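Local coordinates for protein putidaredoxin reductase (Pseudomonas putida, PDB 1Q1R) that probably uses its bound FAD to pass electrons from a reduced nicotinamide nucleotide to putidaredoxin, the electron carrier of the cytochrome P450cam monooxygenase system, at residues 13-18 and 303-308; 262-267 and 285-290; 280-285 and 307-312. One frame throughout, in Å; residues are numbered along the deposited sequence.

Contact 1 (13-18 and 303-308); sequences GLAGVE and PNALEQ. With FAD (flavin-adenine dinucleotide), chain C.
L14 packs against A305 and L306 through the two arms of its fork. CD2 of L14 lies 4.1 Å from CB of A305, and its CD1 lies 4.0 Å from CD2 of L306. The fork gets there because CG of L14 stands anti to the backbone N (chi1 177°), which sends the chain across to helix 302-316. A15 meets A305 methyl to methyl, and this is where the two backbones come nearest, with the CA atoms 5.0 Å apart. The chain of E18, bent at chi2, passes across the end of L306, with OE1 of E18 3.9 Å from CD2 of L306 and CG close behind. The helix segments run nearly parallel, 26° apart, with their axes 8.7 Å from each other at the closest approach. G13 and G16 fit the GxGxxG pattern of a Rossmann-type dinucleotide-binding fold. G13 is the N-cap of helix 14-25, and a side chain on it would run into O5B of FAD. The amide of A15 gives a hydrogen bond of 3.0 Å to the pyrophosphate oxygen O1P of FAD. The start of the helix thus faces the phosphates, and its dipole probably favours their negative charge. From the other helix, CB of A305 sits 3.8 Å from C5' of FAD, and CD of P303 comes close to O2 of the flavin. Behind P303 stand W328 and W330 of strand 328-333.

Contact 2 (262-267 and 285-290); sequences VDNGIV and CARFHS
I266 and A286 pair as neighbours in two parallel strands, and V267 pairs with R287 one step on. Two backbone hydrogen bonds join the strands. N of I266 reaches O of C285 at 2.7 Å, almost straight and nearly along the C=O axis. N of R287 binds O of I266 at 3.0 Å. CA-H...O contacts from A286 to O of I266 and from V267 to O of R287 lie beside them. The pair is part of a small mixed sheet, in which strand 295-298 flanks 286-290 on its other edge.

The side-chain hydrogen bonds come from R287. Its CG stands anti to the backbone N (chi1 174°), and the chain bends at chi3, which turns an edge of the guanidinium to the main chain of 263-265. NE and NH2 grip O of N264 side-on, at 3.0 and 3.1 Å, both from the same face of its carbonyl plane. NE lies well above that plane, while NH2 is tilted from it by only 20°. NE also makes a weak, bent bond to O of D263. R298 is a further donor to O of N264. The side chain of N264 passes obliquely by NH2, its amide plane turned 68° from the guanidinium.

Apolar contact is slight: CD1 of I266 touches SG of C285 at 4.0 Å. G265 has no side chain, and a CB there would press on CB of R287.

R287 thus fastens the main chain of 263-264 through its carbonyls, and R298, joining it at O of N264, probably polarises that carbonyl further.

Contact 3 (280-285 and 307-312); sequences MAVGDC and EQARKI. With FAD (flavin-adenine dinucleotide), chain C.
M280 lays its end against I312, the two side chains sliding past each other in opposite directions. A bend at chi3 (-72°) brings CE of M280 to 3.3 Å from CG2 of I312, a tight fit. A281 adds its carbonyl O, 3.8 Å from CD1 of I312. V282 is wedged over the helix. CB of V282 lies 3.5 Å from CD1 of I312, the two side chains set at a slant, and CG2 of V282 rests on CB of Q308 at 3.5 Å. Behind V282 are V107 of the parallel sheet and A15 of helix 14-25, as expected where a Rossmann-type sheet meets its helices. At G283 the chain turns to FAD, and a CB there would collide with O2P. D284 follows and takes hold of the cofactor twice. Its N donates to O2P at 3.0 Å, and its OD1 accepts from the ribityl O3' at 2.6 Å. OD2 forms a salt bridge with R134. With an alanine here, O3' would probably lose this acceptor and R134 its carboxylate partner. The contact thus passes from close apolar packing on the helix to polar binding of phosphate and ribityl chain, along the strand end and the loop that follows it.

Contacts 1 and 3 share helix 302-316, including E307 and Q308, and their centres lie about 6 Å apart. Both touch FAD. In contact 1 the helix packs on helix 14-25; in contact 3 it packs on the end of strand 279-281 and the loop after it. Contact 3 is wholly buried, whereas contacts 1 and 2 are partly buried. Contact 2 reaches the surface at D263 and N264. Apolar side chains join the segments in contacts 1 and 3, and both also hydrogen-bond to the cofactor. In contact 2 hydrogen bonds do the joining. It meets contact 3 at C285, and A286 and F288 pack on Q308.

Contact 1 (13-18 and 303-308)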
loop_
_atom_site.group_PDB
_atom_site.type_symbol
_atom_site.label_atom_id
_atom_site.label_comp_id
_atom_site.label_asym_id
_atom_site.label_seq_id
_atom_site.Cartn_x
_atom_site.Cartn_y
_atom_site.Cartn_z
ATOM N N GLY A 13 0.611 -3.859 -12.285
ATOM C CA GLY A 13 -0.140 -3.704 -11.057
ATOM C C GLY A 13 -1.062 -2.520 -11.314
ATOM O O GLY A 13 -1.136 -2.042 -12.449
ATOM N N LEU A 14 -1.758 -2.038 -10.288
ATOM C CA LEU A 14 -2.668 -0.904 -10.445
ATOM C C LEU A 14 -2.000 0.318 -11.081
ATOM O O LEU A 14 -2.571 0.955 -11.965
ATOM C CB LEU A 14 -3.249 -0.504 -9.084
ATOM C CG LEU A 14 -4.171 0.726 -9.060
ATOM C CD1 LEU A 14 -5.425 0.485 -9.901
ATOM C CD2 LEU A 14 -4.553 1.018 -7.618
ATOM N N ALA A 15 -0.799 0.645 -10.617
ATOM C CA ALA A 15 -0.074 1.801 -11.136
ATOM C C ALA A 15 0.123 1.728 -12.646
ATOM O O ALA A 15 -0.231 2.661 -13.371
ATOM C CB ALA A 15 1.273 1.932 -10.433
ATOM N N GLY A 16 0.680 0.618 -13.122
ATOM C CA GLY A 16 0.910 0.466 -14.549
ATOM C C GLY A 16 -0.352 0.465 -15.386
ATOM O O GLY A 16 -0.435 1.163 -16.397
ATOM N N VAL A 17 -1.339 -0.323 -14.970
ATOM C CA VAL A 17 -2.604 -0.425 -15.689
ATOM C C VAL A 17 -3.344 0.913 -15.751
ATOM O O VAL A 17 -3.929 1.255 -16.783
ATOM C CB VAL A 17 -3.522 -1.500 -15.037
ATOM C CG1 VAL A 17 -4.917 -1.441 -15.632
ATOM C CG2 VAL A 17 -2.918 -2.892 -15.252
ATOM N N GLU A 18 -3.320 1.664 -14.650
ATOM C CA GLU A 18 -3.992 2.963 -14.598
ATOM C C GLU A 18 -3.302 3.949 -15.555
ATOM O O GLU A 18 -3.948 4.803 -16.158
ATOM C CB GLU A 18 -3.969 3.502 -13.167
ATOM C CG GLU A 18 -4.792 4.764 -12.942
ATOM C CD GLU A 18 -6.240 4.610 -13.373
ATOM O OE1 GLU A 18 -6.851 3.554 -13.088
ATOM O OE2 GLU A 18 -6.770 5.556 -13.995
ATOM N N PRO A 303 -4.752 5.109 -3.448
ATOM C CA PRO A 303 -4.926 6.513 -3.838
ATOM C C PRO A 303 -3.654 7.103 -4.446
ATOM O O PRO A 303 -3.713 7.844 -5.429
ATOM C CB PRO A 303 -5.319 7.190 -2.525
ATOM C CG PRO A 303 -6.080 6.091 -1.814
ATOM C CD PRO A 303 -5.175 4.895 -2.052
ATOM N N ASN A 304 -2.506 6.758 -3.874
ATOM C CA ASN A 304 -1.242 7.269 -4.385
ATOM C C ASN A 304 -0.991 6.794 -5.815
ATOM O O ASN A 304 -0.577 7.574 -6.677
ATOM C CB ASN A 304 -0.088 6.839 -3.478
ATOM C CG ASN A 304 1.255 7.350 -3.967
ATOM O OD1 ASN A 304 2.131 6.568 -4.352
ATOM N ND2 ASN A 304 1.422 8.669 -3.965
ATOM N N ALA A 305 -1.251 5.517 -6.074
ATOM C CA ALA A 305 -1.044 4.970 -7.411
ATOM C C ALA A 305 -1.970 5.646 -8.414
ATOM O O ALA A 305 -1.558 5.979 -9.525
ATOM C CB ALA A 305 -1.288 3.459 -7.412
ATOM N N LEU A 306 -3.224 5.849 -8.023
ATOM C CA LEU A 306 -4.191 6.483 -8.911
ATOM C C LEU A 306 -3.772 7.919 -9.235
ATOM O O LEU A 306 -3.730 8.315 -10.402
ATOM C CB LEU A 306 -5.583 6.468 -8.271
ATOM C CG LEU A 306 -6.184 5.078 -8.016
ATOM C CD1 LEU A 306 -7.519 5.201 -7.275
ATOM C CD2 LEU A 306 -6.377 4.365 -9.342
ATOM N N GLU A 307 -3.454 8.688 -8.198
ATOM C CA GLU A 307 -3.044 10.077 -8.373
ATOM C C GLU A 307 -1.815 10.181 -9.274
ATOM O O GLU A 307 -1.820 10.924 -10.257
ATOM C CB GLU A 307 -2.757 10.717 -7.009
ATOM C CG GLU A 307 -2.156 12.118 -7.088
ATOM C CD GLU A 307 -1.993 12.772 -5.727
ATOM O OE1 GLU A 307 -1.618 12.073 -4.763
ATOM O OE2 GLU A 307 -2.224 13.994 -5.621
ATOM N N GLN A 308 -0.771 9.421 -8.952
ATOM C CA GLN A 308 0.449 9.448 -9.748
ATOM C C GLN A 308 0.226 8.963 -11.179
ATOM O O GLN A 308 0.760 9.540 -12.126
ATOM C CB GLN A 308 1.547 8.614 -9.076
ATOM C CG GLN A 308 2.041 9.215 -7.772
ATOM C CD GLN A 308 3.303 8.552 -7.236
ATOM O OE1 GLN A 308 3.775 8.892 -6.151
ATOM N NE2 GLN A 308 3.857 7.612 -7.995
HETATM P PA FAD C . 2.512 -3.666 -7.666
HETATM O O1A FAD C . 3.573 -4.377 -6.913
HETATM O O2A FAD C . 1.097 -3.970 -7.352
HETATM O O5B FAD C . 2.729 -3.893 -9.236
HETATM C C5B FAD C . 4.037 -3.944 -9.819
HETATM C C4B FAD C . 4.087 -5.110 -10.823
HETATM O O4B FAD C . 5.253 -4.956 -11.709
HETATM C C3B FAD C . 4.283 -6.450 -10.098
HETATM O O3B FAD C . 3.527 -7.465 -10.774
HETATM C C2B FAD C . 5.756 -6.723 -10.276
HETATM O O2B FAD C . 6.010 -8.131 -10.237
HETATM C C1B FAD C . 5.990 -6.198 -11.678
HETATM N N9A FAD C . 7.425 -6.021 -12.032
HETATM C C8A FAD C . 8.393 -5.503 -11.254
HETATM N N7A FAD C . 9.553 -5.535 -11.921
HETATM C C5A FAD C . 9.320 -6.069 -13.117
HETATM C C6A FAD C . 10.127 -6.357 -14.220
HETATM N N6A FAD C . 11.432 -6.095 -14.186
HETATM N N1A FAD C . 9.570 -6.915 -15.323
HETATM C C2A FAD C . 8.259 -7.195 -15.368
HETATM N N3A FAD C . 7.470 -6.929 -14.317
HETATM C C4A FAD C . 7.974 -6.371 -13.190
HETATM N N1 FAD C . -3.711 0.235 -0.466
HETATM C C2 FAD C . -4.757 1.052 -0.021
HETATM O O2 FAD C . -4.776 2.245 -0.321
HETATM N N3 FAD C . -5.787 0.494 0.757
HETATM C C4 FAD C . -5.766 -0.883 1.081
HETATM O O4 FAD C . -6.696 -1.366 1.724
HETATM C C4X FAD C . -4.713 -1.699 0.636
HETATM N N5 FAD C . -4.710 -3.038 0.897
HETATM C C5X FAD C . -3.741 -3.872 0.419
HETATM C C6 FAD C . -3.792 -5.256 0.690
HETATM C C7 FAD C . -2.802 -6.123 0.173
HETATM C C7M FAD C . -2.862 -7.624 0.513
HETATM C C8 FAD C . -1.756 -5.600 -0.630
HETATM C C8M FAD C . -0.678 -6.514 -1.231
HETATM C C9 FAD C . -1.706 -4.221 -0.898
HETATM C C9A FAD C . -2.692 -3.354 -0.377
HETATM N N10 FAD C . -2.665 -1.960 -0.651
HETATM C C10 FAD C . -3.689 -1.133 -0.143
HETATM C "C1'" FAD C . -1.557 -1.366 -1.460
HETATM C "C2'" FAD C . -2.021 -1.093 -2.893
HETATM O "O2'" FAD C . -2.670 -2.261 -3.405
HETATM C "C3'" FAD C . -0.832 -0.711 -3.794
HETATM O "O3'" FAD C . -0.136 0.395 -3.207
HETATM C "C4'" FAD C . -1.316 -0.330 -5.199
HETATM O "O4'" FAD C . -2.017 -1.433 -5.779
HETATM C "C5'" FAD C . -0.155 0.061 -6.130
HETATM O "O5'" FAD C . 0.654 -1.068 -6.498
HETATM P P FAD C . 1.722 -0.898 -7.699
HETATM O O1P FAD C . 1.013 -1.111 -8.979
HETATM O O2P FAD C . 2.423 0.390 -7.501
HETATM O O3P FAD C . 2.799 -2.085 -7.438
#

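Contact 2 (262-267 and 285-290)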
loop_
_atom_site.group_PDB
_atom_site.type_symbol
_atom_site.label_atom_id
_atom_site.label_comp_id
_atom_site.label_asym_id
_atom_site.label_seq_id
_atom_site.Cartn_x
_atom_site.Cartn_y
_atom_site.Cartn_z
ATOM N N VAL A 262 18.420 6.436 -7.400
ATOM C CA VAL A 262 17.613 5.593 -6.532
ATOM C C VAL A 262 17.940 5.872 -5.070
ATOM O O VAL A 262 19.079 6.183 -4.727
ATOM C CB VAL A 262 17.860 4.095 -6.832
ATOM C CG1 VAL A 262 17.210 3.228 -5.767
ATOM C CG2 VAL A 262 17.300 3.745 -8.200
ATOM N N ASP A 263 16.925 5.771 -4.220
ATOM C CA ASP A 263 17.075 5.987 -2.787
ATOM C C ASP A 263 15.799 5.487 -2.124
ATOM O O ASP A 263 14.845 6.243 -1.953
ATOM C CB ASP A 263 17.271 7.477 -2.485
ATOM C CG ASP A 263 17.457 7.752 -1.004
ATOM O OD1 ASP A 263 17.578 8.937 -0.633
ATOM O OD2 ASP A 263 17.484 6.786 -0.207
ATOM N N ASN A 264 15.794 4.211 -1.749
ATOM C CA ASN A 264 14.624 3.593 -1.132
ATOM C C ASN A 264 13.454 3.918 -2.046
ATOM O O ASN A 264 12.425 4.424 -1.606
ATOM C CB ASN A 264 14.356 4.168 0.263
ATOM C CG ASN A 264 13.249 3.422 0.998
ATOM O OD1 ASN A 264 12.369 2.824 0.377
ATOM N ND2 ASN A 264 13.284 3.464 2.324
ATOM N N GLY A 265 13.637 3.631 -3.328
ATOM C CA GLY A 265 12.612 3.904 -4.314
ATOM C C GLY A 265 13.246 4.574 -5.511
ATOM O O GLY A 265 14.403 4.993 -5.450
ATOM N N ILE A 266 12.501 4.667 -6.605
ATOM C CA ILE A 266 12.999 5.299 -7.817
ATOM C C ILE A 266 12.668 6.793 -7.767
ATOM O O ILE A 266 11.501 7.190 -7.795
ATOM C CB ILE A 266 12.365 4.656 -9.066
ATOM C CG1 ILE A 266 12.696 3.159 -9.085
ATOM C CG2 ILE A 266 12.879 5.339 -10.329
ATOM C CD1 ILE A 266 12.080 2.397 -10.235
ATOM N N VAL A 267 13.709 7.614 -7.678
ATOM C CA VAL A 267 13.554 9.063 -7.595
ATOM C C VAL A 267 12.965 9.686 -8.857
ATOM O O VAL A 267 13.437 9.441 -9.964
ATOM C CB VAL A 267 14.914 9.738 -7.289
ATOM C CG1 VAL A 267 14.756 11.255 -7.248
ATOM C CG2 VAL A 267 15.458 9.222 -5.964
ATOM N N CYS A 285 6.806 2.041 -6.134
ATOM C CA CYS A 285 8.243 2.144 -6.384
ATOM C C CYS A 285 8.788 3.557 -6.497
ATOM O O CYS A 285 10.004 3.745 -6.541
ATOM C CB CYS A 285 8.606 1.398 -7.669
ATOM S SG CYS A 285 8.213 2.299 -9.195
ATOM N N ALA A 286 7.904 4.547 -6.537
ATOM C CA ALA A 286 8.337 5.928 -6.717
ATOM C C ALA A 286 8.563 6.779 -5.476
ATOM O O ALA A 286 7.690 6.899 -4.614
ATOM C CB ALA A 286 7.361 6.643 -7.653
ATOM N N ARG A 287 9.756 7.363 -5.393
ATOM C CA ARG A 287 10.084 8.263 -4.297
ATOM C C ARG A 287 9.985 9.652 -4.915
ATOM O O ARG A 287 10.725 9.986 -5.838
ATOM C CB ARG A 287 11.498 8.023 -3.767
ATOM C CG ARG A 287 11.917 9.054 -2.714
ATOM C CD ARG A 287 13.068 8.555 -1.881
ATOM N NE ARG A 287 12.674 7.395 -1.090
ATOM C CZ ARG A 287 11.911 7.453 -0.005
ATOM N NH1 ARG A 287 11.461 8.621 0.433
ATOM N NH2 ARG A 287 11.598 6.341 0.645
ATOM N N PHE A 288 9.052 10.453 -4.418
ATOM C CA PHE A 288 8.841 11.788 -4.956
ATOM C C PHE A 288 8.889 12.848 -3.865
ATOM O O PHE A 288 8.854 12.539 -2.675
ATOM C CB PHE A 288 7.488 11.840 -5.663
ATOM C CG PHE A 288 6.313 11.672 -4.735
ATOM C CD1 PHE A 288 5.611 12.782 -4.274
ATOM C CD2 PHE A 288 5.919 10.403 -4.309
ATOM C CE1 PHE A 288 4.529 12.630 -3.401
ATOM C CE2 PHE A 288 4.838 10.242 -3.435
ATOM C CZ PHE A 288 4.145 11.356 -2.984
ATOM N N HIS A 289 8.964 14.105 -4.281
ATOM C CA HIS A 289 9.008 15.202 -3.327
ATOM C C HIS A 289 7.610 15.740 -3.049
ATOM O O HIS A 289 6.919 16.207 -3.951
ATOM C CB HIS A 289 9.914 16.324 -3.846
ATOM C CG HIS A 289 10.019 17.491 -2.912
ATOM N ND1 HIS A 289 9.123 18.537 -2.928
ATOM C CD2 HIS A 289 10.882 17.746 -1.901
ATOM C CE1 HIS A 289 9.428 19.387 -1.962
ATOM N NE2 HIS A 289 10.491 18.931 -1.325
ATOM N N SER A 290 7.187 15.644 -1.796
ATOM C CA SER A 290 5.880 16.149 -1.401
ATOM C C SER A 290 6.040 17.622 -1.062
ATOM O O SER A 290 6.742 17.963 -0.116
ATOM C CB SER A 290 5.366 15.411 -0.167
ATOM O OG SER A 290 4.209 16.049 0.351
#

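Contact 3 (280-285 and 307-312)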
loop_
_atom_site.group_PDB
_atom_site.type_symbol
_atom_site.label_atom_id
_atom_site.label_comp_id
_atom_site.label_asym_id
_atom_site.label_seq_id
_atom_site.Cartn_x
_atom_site.Cartn_y
_atom_site.Cartn_z
ATOM N N MET A 280 9.905 7.527 -16.697
ATOM C CA MET A 280 9.166 7.964 -15.516
ATOM C C MET A 280 8.961 6.778 -14.569
ATOM O O MET A 280 9.142 5.626 -14.963
ATOM C CB MET A 280 7.802 8.533 -15.928
ATOM C CG MET A 280 7.869 9.709 -16.890
ATOM S SD MET A 280 6.237 10.346 -17.356
ATOM C CE MET A 280 5.662 9.081 -18.386
ATOM N N ALA A 281 8.601 7.067 -13.320
ATOM C CA ALA A 281 8.334 6.026 -12.325
ATOM C C ALA A 281 6.979 6.352 -11.701
ATOM O O ALA A 281 6.574 7.514 -11.677
ATOM C CB ALA A 281 9.419 6.001 -11.263
ATOM N N VAL A 282 6.283 5.338 -11.187
ATOM C CA VAL A 282 4.954 5.556 -10.616
ATOM C C VAL A 282 4.538 4.446 -9.648
ATOM O O VAL A 282 4.913 3.286 -9.827
ATOM C CB VAL A 282 3.911 5.641 -11.759
ATOM C CG1 VAL A 282 3.891 4.333 -12.531
ATOM C CG2 VAL A 282 2.531 5.966 -11.218
ATOM N N GLY A 283 3.764 4.809 -8.625
ATOM C CA GLY A 283 3.282 3.828 -7.666
ATOM C C GLY A 283 4.158 3.562 -6.460
ATOM O O GLY A 283 4.916 4.424 -6.024
ATOM N N ASP A 284 4.039 2.352 -5.917
ATOM C CA ASP A 284 4.802 1.931 -4.746
ATOM C C ASP A 284 6.314 2.107 -4.902
ATOM O O ASP A 284 7.019 2.292 -3.918
ATOM C CB ASP A 284 4.531 0.451 -4.436
ATOM C CG ASP A 284 3.130 0.198 -3.897
ATOM O OD1 ASP A 284 2.273 1.104 -3.962
ATOM O OD2 ASP A 284 2.889 -0.926 -3.409
ATOM N N CYS A 285 6.806 2.041 -6.134
ATOM C CA CYS A 285 8.243 2.144 -6.384
ATOM C C CYS A 285 8.788 3.557 -6.497
ATOM O O CYS A 285 10.004 3.745 -6.541
ATOM C CB CYS A 285 8.606 1.398 -7.669
ATOM S SG CYS A 285 8.213 2.299 -9.195
ATOM N N GLU A 307 -3.454 8.688 -8.198
ATOM C CA GLU A 307 -3.044 10.077 -8.373
ATOM C C GLU A 307 -1.815 10.181 -9.274
ATOM O O GLU A 307 -1.820 10.924 -10.257
ATOM C CB GLU A 307 -2.757 10.717 -7.009
ATOM C CG GLU A 307 -2.156 12.118 -7.088
ATOM C CD GLU A 307 -1.993 12.772 -5.727
ATOM O OE1 GLU A 307 -1.618 12.073 -4.763
ATOM O OE2 GLU A 307 -2.224 13.994 -5.621
ATOM N N GLN A 308 -0.771 9.421 -8.952
ATOM C CA GLN A 308 0.449 9.448 -9.748
ATOM C C GLN A 308 0.226 8.963 -11.179
ATOM O O GLN A 308 0.760 9.540 -12.126
ATOM C CB GLN A 308 1.547 8.614 -9.076
ATOM C CG GLN A 308 2.041 9.215 -7.772
ATOM C CD GLN A 308 3.303 8.552 -7.236
ATOM O OE1 GLN A 308 3.775 8.892 -6.151
ATOM N NE2 GLN A 308 3.857 7.612 -7.995
ATOM N N ALA A 309 -0.568 7.911 -11.338
ATOM C CA ALA A 309 -0.839 7.370 -12.666
ATOM C C ALA A 309 -1.616 8.371 -13.522
ATOM O O ALA A 309 -1.391 8.484 -14.728
ATOM C CB ALA A 309 -1.617 6.059 -12.549
ATOM N N ARG A 310 -2.535 9.095 -12.898
ATOM C CA ARG A 310 -3.321 10.080 -13.626
ATOM C C ARG A 310 -2.469 11.287 -14.020
ATOM O O ARG A 310 -2.670 11.878 -15.080
ATOM C CB ARG A 310 -4.532 10.500 -12.784
ATOM C CG ARG A 310 -5.637 9.454 -12.843
ATOM C CD ARG A 310 -6.583 9.477 -11.655
ATOM N NE ARG A 310 -7.527 8.362 -11.743
ATOM C CZ ARG A 310 -8.378 8.012 -10.785
ATOM N NH1 ARG A 310 -8.416 8.691 -9.644
ATOM N NH2 ARG A 310 -9.193 6.979 -10.967
ATOM N N LYS A 311 -1.503 11.630 -13.174
ATOM C CA LYS A 311 -0.618 12.754 -13.440
ATOM C C LYS A 311 0.267 12.440 -14.647
ATOM O O LYS A 311 0.478 13.294 -15.513
ATOM C CB LYS A 311 0.245 13.043 -12.210
ATOM C CG LYS A 311 1.147 14.263 -12.343
ATOM C CD LYS A 311 1.895 14.527 -11.048
ATOM C CE LYS A 311 2.802 15.748 -11.162
ATOM N NZ LYS A 311 3.527 16.033 -9.886
ATOM N N ILE A 312 0.777 11.211 -14.702
ATOM C CA ILE A 312 1.624 10.786 -15.811
ATOM C C ILE A 312 0.846 10.833 -17.123
ATOM O O ILE A 312 1.336 11.346 -18.128
ATOM C CB ILE A 312 2.156 9.348 -15.599
ATOM C CG1 ILE A 312 3.248 9.355 -14.526
ATOM C CG2 ILE A 312 2.677 8.780 -16.916
ATOM C CD1 ILE A 312 3.904 8.007 -14.296
HETATM P PA FAD C . 2.512 -3.666 -7.666
HETATM O O1A FAD C . 3.573 -4.377 -6.913
HETATM O O2A FAD C . 1.097 -3.970 -7.352
HETATM O O5B FAD C . 2.729 -3.893 -9.236
HETATM C C5B FAD C . 4.037 -3.944 -9.819
HETATM C C4B FAD C . 4.087 -5.110 -10.823
HETATM O O4B FAD C . 5.253 -4.956 -11.709
HETATM C C3B FAD C . 4.283 -6.450 -10.098
HETATM O O3B FAD C . 3.527 -7.465 -10.774
HETATM C C2B FAD C . 5.756 -6.723 -10.276
HETATM O O2B FAD C . 6.010 -8.131 -10.237
HETATM C C1B FAD C . 5.990 -6.198 -11.678
HETATM N N9A FAD C . 7.425 -6.021 -12.032
HETATM C C8A FAD C . 8.393 -5.503 -11.254
HETATM N N7A FAD C . 9.553 -5.535 -11.921
HETATM C C5A FAD C . 9.320 -6.069 -13.117
HETATM C C6A FAD C . 10.127 -6.357 -14.220
HETATM N N6A FAD C . 11.432 -6.095 -14.186
HETATM N N1A FAD C . 9.570 -6.915 -15.323
HETATM C C2A FAD C . 8.259 -7.195 -15.368
HETATM N N3A FAD C . 7.470 -6.929 -14.317
HETATM C C4A FAD C . 7.974 -6.371 -13.190
HETATM N N1 FAD C . -3.711 0.235 -0.466
HETATM C C2 FAD C . -4.757 1.052 -0.021
HETATM O O2 FAD C . -4.776 2.245 -0.321
HETATM N N3 FAD C . -5.787 0.494 0.757
HETATM C C4 FAD C . -5.766 -0.883 1.081
HETATM O O4 FAD C . -6.696 -1.366 1.724
HETATM C C4X FAD C . -4.713 -1.699 0.636
HETATM N N5 FAD C . -4.710 -3.038 0.897
HETATM C C5X FAD C . -3.741 -3.872 0.419
HETATM C C6 FAD C . -3.792 -5.256 0.690
HETATM C C7 FAD C . -2.802 -6.123 0.173
HETATM C C7M FAD C . -2.862 -7.624 0.513
HETATM C C8 FAD C . -1.756 -5.600 -0.630
HETATM C C8M FAD C . -0.678 -6.514 -1.231
HETATM C C9 FAD C . -1.706 -4.221 -0.898
HETATM C C9A FAD C . -2.692 -3.354 -0.377
HETATM N N10 FAD C . -2.665 -1.960 -0.651
HETATM C C10 FAD C . -3.689 -1.133 -0.143
HETATM C "C1'" FAD C . -1.557 -1.366 -1.460
HETATM C "C2'" FAD C . -2.021 -1.093 -2.893
HETATM O "O2'" FAD C . -2.670 -2.261 -3.405
HETATM C "C3'" FAD C . -0.832 -0.711 -3.794
HETATM O "O3'" FAD C . -0.136 0.395 -3.207
HETATM C "C4'" FAD C . -1.316 -0.330 -5.199
HETATM O "O4'" FAD C . -2.017 -1.433 -5.779
HETATM C "C5'" FAD C . -0.155 0.061 -6.130
HETATM O "O5'" FAD C . 0.654 -1.068 -6.498
HETATM P P FAD C . 1.722 -0.898 -7.699
HETATM O O1P FAD C . 1.013 -1.111 -8.979
HETATM O O2P FAD C . 2.423 0.390 -7.501
HETATM O O3P FAD C . 2.799 -2.085 -7.438
#